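Local coordinates for vinylacetyl-CoA Delta-isomerase (Nitrosopumilus maritimus SCM1, PDB 6VJR), which binds FAD, a [4Fe-4S] cluster and an iron(III) ion and probably acts as a 4-hydroxybutyryl-CoA dehydratase and vinylacetyl-CoA Delta-isomerase, at residues G189-T201 / I213-Y226. Numbering follows the deposited sequence.
Sequences GCINSHWIILMPT and IVGAIPADAKGVTY
Trp195 and Tyr226 each turn their ring anti to their own carbonyl carbon (chi1 -67° and -59°), which lays the indole across Pro218 and carries the phenol in among Cys190, Ile191 and Ile196. Over one face of the indole, Pro218 CB stands 4.1 Å from the centroid of the six-membered ring, a CH-pi contact almost on the ring normal; Ala216 O lies at the ring edge. Ile191 CG1 comes over a face of the Tyr226 ring, 4.1 Å from its centroid, while Cys190 SG approaches obliquely, 3.8 Å from Tyr226 CD2. Ile196 CD1 meets the ring edge, 3.4 Å from Tyr226 OH. That hydroxyl donates in the carbonyl plane to a lone pair of Ala219 O (2.8 Å), tying the start of strand 224-228 back to the turn that starts at Pro218. A phenylalanine in place of Tyr226 would probably leave Ala219 O without this donor and the ring less firmly fixed in its rotation. Between the strands, Ile196 and Ile217 exchange two nearly straight backbone bonds; Leu198 and Gly215 are joined by another two, of which Gly215 N to Leu198 O is longer (3.2 Å) and more bent. Just beyond, Ala219 N donates to His194 O from above its carbonyl plane. Strands 195-198 and 213-218 thus form the central antiparallel pair of a four-stranded mixed sheet; strand 143-146, which includes FAD-binding Gly145, flanks 195-198, and the Met199 side chain lies about 6 Å from bound FAD.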
loop_
_atom_site.group_PDB
_atom_site.type_symbol
_atom_site.label_atom_id
_atom_site.label_comp_id
_atom_site.label_asym_id
_atom_site.label_seq_id
_atom_site.Cartn_x
_atom_site.Cartn_y
_atom_site.Cartn_z
ATOM N N GLY A 189 3.948 -24.043 22.471
ATOM C CA GLY A 189 3.651 -25.442 22.723
ATOM C C GLY A 189 4.576 -26.106 23.736
ATOM O O GLY A 189 4.611 -27.331 23.819
ATOM N N CYS A 190 5.329 -25.341 24.515
ATOM C CA CYS A 190 6.337 -25.948 25.388
ATOM C C CYS A 190 5.743 -26.920 26.415
ATOM O O CYS A 190 6.270 -28.021 26.644
ATOM C CB CYS A 190 7.185 -24.894 26.088
ATOM S SG CYS A 190 6.283 -23.641 27.032
ATOM N N ILE A 191 4.613 -26.560 27.000
ATOM C CA ILE A 191 3.916 -27.379 27.980
ATOM C C ILE A 191 3.351 -28.649 27.328
ATOM O O ILE A 191 3.156 -29.654 28.010
ATOM C CB ILE A 191 2.876 -26.526 28.726
ATOM C CG1 ILE A 191 3.621 -25.448 29.553
ATOM C CG2 ILE A 191 1.958 -27.367 29.607
ATOM C CD1 ILE A 191 2.743 -24.254 29.877
ATOM N N ASN A 192 3.101 -28.586 26.011
ATOM C CA ASN A 192 2.577 -29.671 25.205
ATOM C C ASN A 192 3.689 -30.527 24.599
ATOM O O ASN A 192 3.391 -31.402 23.824
ATOM C CB ASN A 192 1.674 -29.116 24.100
ATOM C CG ASN A 192 0.497 -28.352 24.658
ATOM O OD1 ASN A 192 0.161 -28.477 25.838
ATOM N ND2 ASN A 192 -0.160 -27.574 23.815
ATOM N N SER A 193 4.947 -30.247 24.943
ATOM C CA SER A 193 6.103 -30.900 24.363
ATOM C C SER A 193 6.659 -31.964 25.322
ATOM O O SER A 193 6.458 -31.887 26.539
ATOM C CB SER A 193 7.194 -29.883 24.055
ATOM O OG SER A 193 6.816 -28.866 23.123
ATOM N N HIS A 194 7.429 -32.904 24.764
ATOM C CA HIS A 194 8.156 -33.924 25.509
ATOM C C HIS A 194 9.586 -33.477 25.850
ATOM O O HIS A 194 10.095 -33.774 26.938
ATOM C CB HIS A 194 8.133 -35.257 24.757
ATOM C CG HIS A 194 6.771 -35.772 24.474
ATOM N ND1 HIS A 194 6.225 -35.712 23.213
ATOM C CD2 HIS A 194 5.803 -36.254 25.267
ATOM C CE1 HIS A 194 5.003 -36.247 23.244
ATOM N NE2 HIS A 194 4.714 -36.557 24.495
ATOM N N TRP A 195 10.255 -32.854 24.881
ATOM C CA TRP A 195 11.590 -32.303 25.024
ATOM C C TRP A 195 11.590 -30.874 24.507
ATOM O O TRP A 195 10.836 -30.572 23.589
ATOM C CB TRP A 195 12.628 -33.097 24.240
ATOM C CG TRP A 195 12.835 -34.480 24.782
ATOM C CD1 TRP A 195 12.098 -35.600 24.561
ATOM C CD2 TRP A 195 13.876 -34.855 25.691
ATOM N NE1 TRP A 195 12.619 -36.658 25.262
ATOM C CE2 TRP A 195 13.710 -36.226 25.965
ATOM C CE3 TRP A 195 14.957 -34.173 26.255
ATOM C CZ2 TRP A 195 14.563 -36.909 26.817
ATOM C CZ3 TRP A 195 15.787 -34.845 27.112
ATOM C CH2 TRP A 195 15.595 -36.197 27.376
ATOM N N ILE A 196 12.491 -30.064 25.051
ATOM C CA ILE A 196 12.693 -28.679 24.640
ATOM C C ILE A 196 14.191 -28.484 24.397
ATOM O O ILE A 196 15.017 -28.904 25.233
ATOM C CB ILE A 196 12.178 -27.747 25.733
ATOM C CG1 ILE A 196 10.646 -27.920 25.895
ATOM C CG2 ILE A 196 12.550 -26.313 25.399
ATOM C CD1 ILE A 196 10.083 -27.410 27.192
ATOM N N ILE A 197 14.540 -27.941 23.215
ATOM C CA ILE A 197 15.924 -27.646 22.885
ATOM C C ILE A 197 16.193 -26.159 23.110
ATOM O O ILE A 197 15.624 -25.303 22.437
ATOM C CB ILE A 197 16.263 -28.046 21.437
ATOM C CG1 ILE A 197 15.950 -29.528 21.147
ATOM C CG2 ILE A 197 17.741 -27.773 21.198
ATOM C CD1 ILE A 197 16.147 -29.947 19.721
ATOM N N LEU A 198 17.080 -25.872 24.062
ATOM C CA LEU A 198 17.502 -24.514 24.355
ATOM C C LEU A 198 18.584 -24.125 23.348
ATOM O O LEU A 198 19.517 -24.896 23.135
ATOM C CB LEU A 198 18.096 -24.456 25.767
ATOM C CG LEU A 198 17.194 -24.943 26.899
ATOM C CD1 LEU A 198 17.954 -24.961 28.194
ATOM C CD2 LEU A 198 15.918 -24.111 26.980
ATOM N N MET A 199 18.515 -22.885 22.838
ATOM C CA MET A 199 19.468 -22.416 21.835
ATOM C C MET A 199 19.709 -20.928 22.029
ATOM O O MET A 199 18.785 -20.220 22.373
ATOM C CB MET A 199 18.929 -22.595 20.404
ATOM C CG MET A 199 18.617 -24.025 19.981
ATOM S SD MET A 199 17.747 -24.152 18.396
ATOM C CE MET A 199 16.087 -23.693 18.937
ATOM N N PRO A 200 20.932 -20.433 21.789
ATOM C CA PRO A 200 21.209 -18.998 21.871
ATOM C C PRO A 200 20.435 -18.241 20.800
ATOM O O PRO A 200 20.141 -18.778 19.732
ATOM C CB PRO A 200 22.711 -18.889 21.725
ATOM C CG PRO A 200 23.091 -20.197 21.073
ATOM C CD PRO A 200 22.095 -21.232 21.394
ATOM N N THR A 201 20.102 -16.992 21.102
ATOM C CA THR A 201 19.220 -16.217 20.232
ATOM C C THR A 201 19.896 -15.104 19.422
ATOM O O THR A 201 19.202 -14.427 18.643
ATOM C CB THR A 201 18.088 -15.614 21.056
ATOM O OG1 THR A 201 17.071 -15.203 20.132
ATOM C CG2 THR A 201 18.535 -14.400 21.835
ATOM N N ILE A 213 25.384 -22.030 24.762
ATOM C CA ILE A 213 24.882 -23.320 25.232
ATOM C C ILE A 213 23.673 -23.715 24.391
ATOM O O ILE A 213 22.707 -22.961 24.244
ATOM C CB ILE A 213 24.557 -23.287 26.739
ATOM C CG1 ILE A 213 23.986 -24.616 27.248
ATOM C CG2 ILE A 213 23.660 -22.110 27.110
ATOM C CD1 ILE A 213 24.950 -25.784 27.156
ATOM N N VAL A 214 23.749 -24.936 23.848
ATOM C CA VAL A 214 22.608 -25.633 23.290
ATOM C C VAL A 214 22.437 -26.932 24.048
ATOM O O VAL A 214 23.393 -27.700 24.164
ATOM C CB VAL A 214 22.761 -25.954 21.789
ATOM C CG1 VAL A 214 21.571 -26.786 21.278
ATOM C CG2 VAL A 214 22.937 -24.664 20.980
ATOM N N GLY A 215 21.219 -27.202 24.492
ATOM C CA GLY A 215 20.958 -28.467 25.169
ATOM C C GLY A 215 19.489 -28.826 25.166
ATOM O O GLY A 215 18.640 -27.942 25.178
ATOM N N ALA A 216 19.220 -30.136 25.156
ATOM C CA ALA A 216 17.862 -30.653 25.186
ATOM C C ALA A 216 17.521 -31.040 26.620
ATOM O O ALA A 216 18.271 -31.760 27.287
ATOM C CB ALA A 216 17.785 -31.822 24.296
ATOM N N ILE A 217 16.340 -30.620 27.049
ATOM C CA ILE A 217 15.847 -30.948 28.367
ATOM C C ILE A 217 14.470 -31.588 28.224
ATOM O O ILE A 217 13.670 -31.186 27.367
ATOM C CB ILE A 217 15.801 -29.732 29.295
ATOM C CG1 ILE A 217 14.864 -28.658 28.830
ATOM C CG2 ILE A 217 17.190 -29.160 29.507
ATOM C CD1 ILE A 217 14.644 -27.553 29.836
ATOM N N PRO A 218 14.139 -32.586 29.073
ATOM C CA PRO A 218 12.770 -33.077 29.116
ATOM C C PRO A 218 11.855 -31.984 29.659
ATOM O O PRO A 218 12.267 -31.208 30.524
ATOM C CB PRO A 218 12.886 -34.352 29.946
ATOM C CG PRO A 218 13.975 -33.966 30.920
ATOM C CD PRO A 218 14.994 -33.206 30.093
ATOM N N ALA A 219 10.601 -31.979 29.215
ATOM C CA ALA A 219 9.688 -30.938 29.657
ATOM C C ALA A 219 9.483 -30.997 31.166
ATOM O O ALA A 219 9.147 -29.985 31.755
ATOM C CB ALA A 219 8.347 -31.071 28.974
ATOM N N ASP A 220 9.670 -32.175 31.784
ATOM C CA ASP A 220 9.517 -32.344 33.236
ATOM C C ASP A 220 10.827 -32.191 34.020
ATOM O O ASP A 220 10.869 -32.609 35.164
ATOM C CB ASP A 220 8.860 -33.675 33.579
ATOM C CG ASP A 220 9.627 -34.933 33.230
ATOM O OD1 ASP A 220 10.714 -34.794 32.611
ATOM O OD2 ASP A 220 9.138 -36.048 33.622
ATOM N N ALA A 221 11.883 -31.605 33.425
ATOM C CA ALA A 221 13.139 -31.368 34.119
ATOM C C ALA A 221 12.945 -30.595 35.421
ATOM O O ALA A 221 12.170 -29.642 35.472
ATOM C CB ALA A 221 14.082 -30.626 33.223
ATOM N N LYS A 222 13.733 -30.982 36.434
ATOM C CA LYS A 222 13.773 -30.245 37.699
ATOM C C LYS A 222 14.376 -28.858 37.478
ATOM O O LYS A 222 15.317 -28.697 36.715
ATOM C CB LYS A 222 14.564 -31.075 38.723
ATOM C CG LYS A 222 13.819 -32.355 39.067
ATOM C CD LYS A 222 12.360 -32.221 39.507
ATOM C CE LYS A 222 11.739 -33.533 39.929
ATOM N NZ LYS A 222 10.299 -33.391 40.154
ATOM N N GLY A 223 13.804 -27.848 38.128
ATOM C CA GLY A 223 14.326 -26.492 38.087
ATOM C C GLY A 223 13.603 -25.607 37.075
ATOM O O GLY A 223 13.916 -24.422 36.957
ATOM N N VAL A 224 12.620 -26.174 36.369
ATOM C CA VAL A 224 11.864 -25.454 35.353
ATOM C C VAL A 224 10.535 -25.012 35.939
ATOM O O VAL A 224 9.830 -25.785 36.574
ATOM C CB VAL A 224 11.593 -26.318 34.108
ATOM C CG1 VAL A 224 10.782 -25.545 33.077
ATOM C CG2 VAL A 224 12.887 -26.864 33.483
ATOM N N THR A 225 10.201 -23.745 35.691
ATOM C CA THR A 225 8.877 -23.218 35.965
ATOM C C THR A 225 8.317 -22.639 34.663
ATOM O O THR A 225 9.034 -21.923 33.954
ATOM C CB THR A 225 8.958 -22.116 37.027
ATOM O OG1 THR A 225 9.604 -22.572 38.226
ATOM C CG2 THR A 225 7.571 -21.585 37.335
ATOM N N TYR A 226 7.041 -22.944 34.389
ATOM C CA TYR A 226 6.329 -22.395 33.233
ATOM C C TYR A 226 5.311 -21.379 33.715
ATOM O O TYR A 226 4.529 -21.676 34.630
ATOM C CB TYR A 226 5.588 -23.478 32.439
ATOM C CG TYR A 226 6.471 -24.575 31.891
ATOM C CD1 TYR A 226 6.745 -25.696 32.657
ATOM C CD2 TYR A 226 7.041 -24.499 30.631
ATOM C CE1 TYR A 226 7.540 -26.730 32.173
ATOM C CE2 TYR A 226 7.832 -25.526 30.137
ATOM C CZ TYR A 226 8.091 -26.643 30.908
ATOM O OH TYR A 226 8.889 -27.614 30.363
#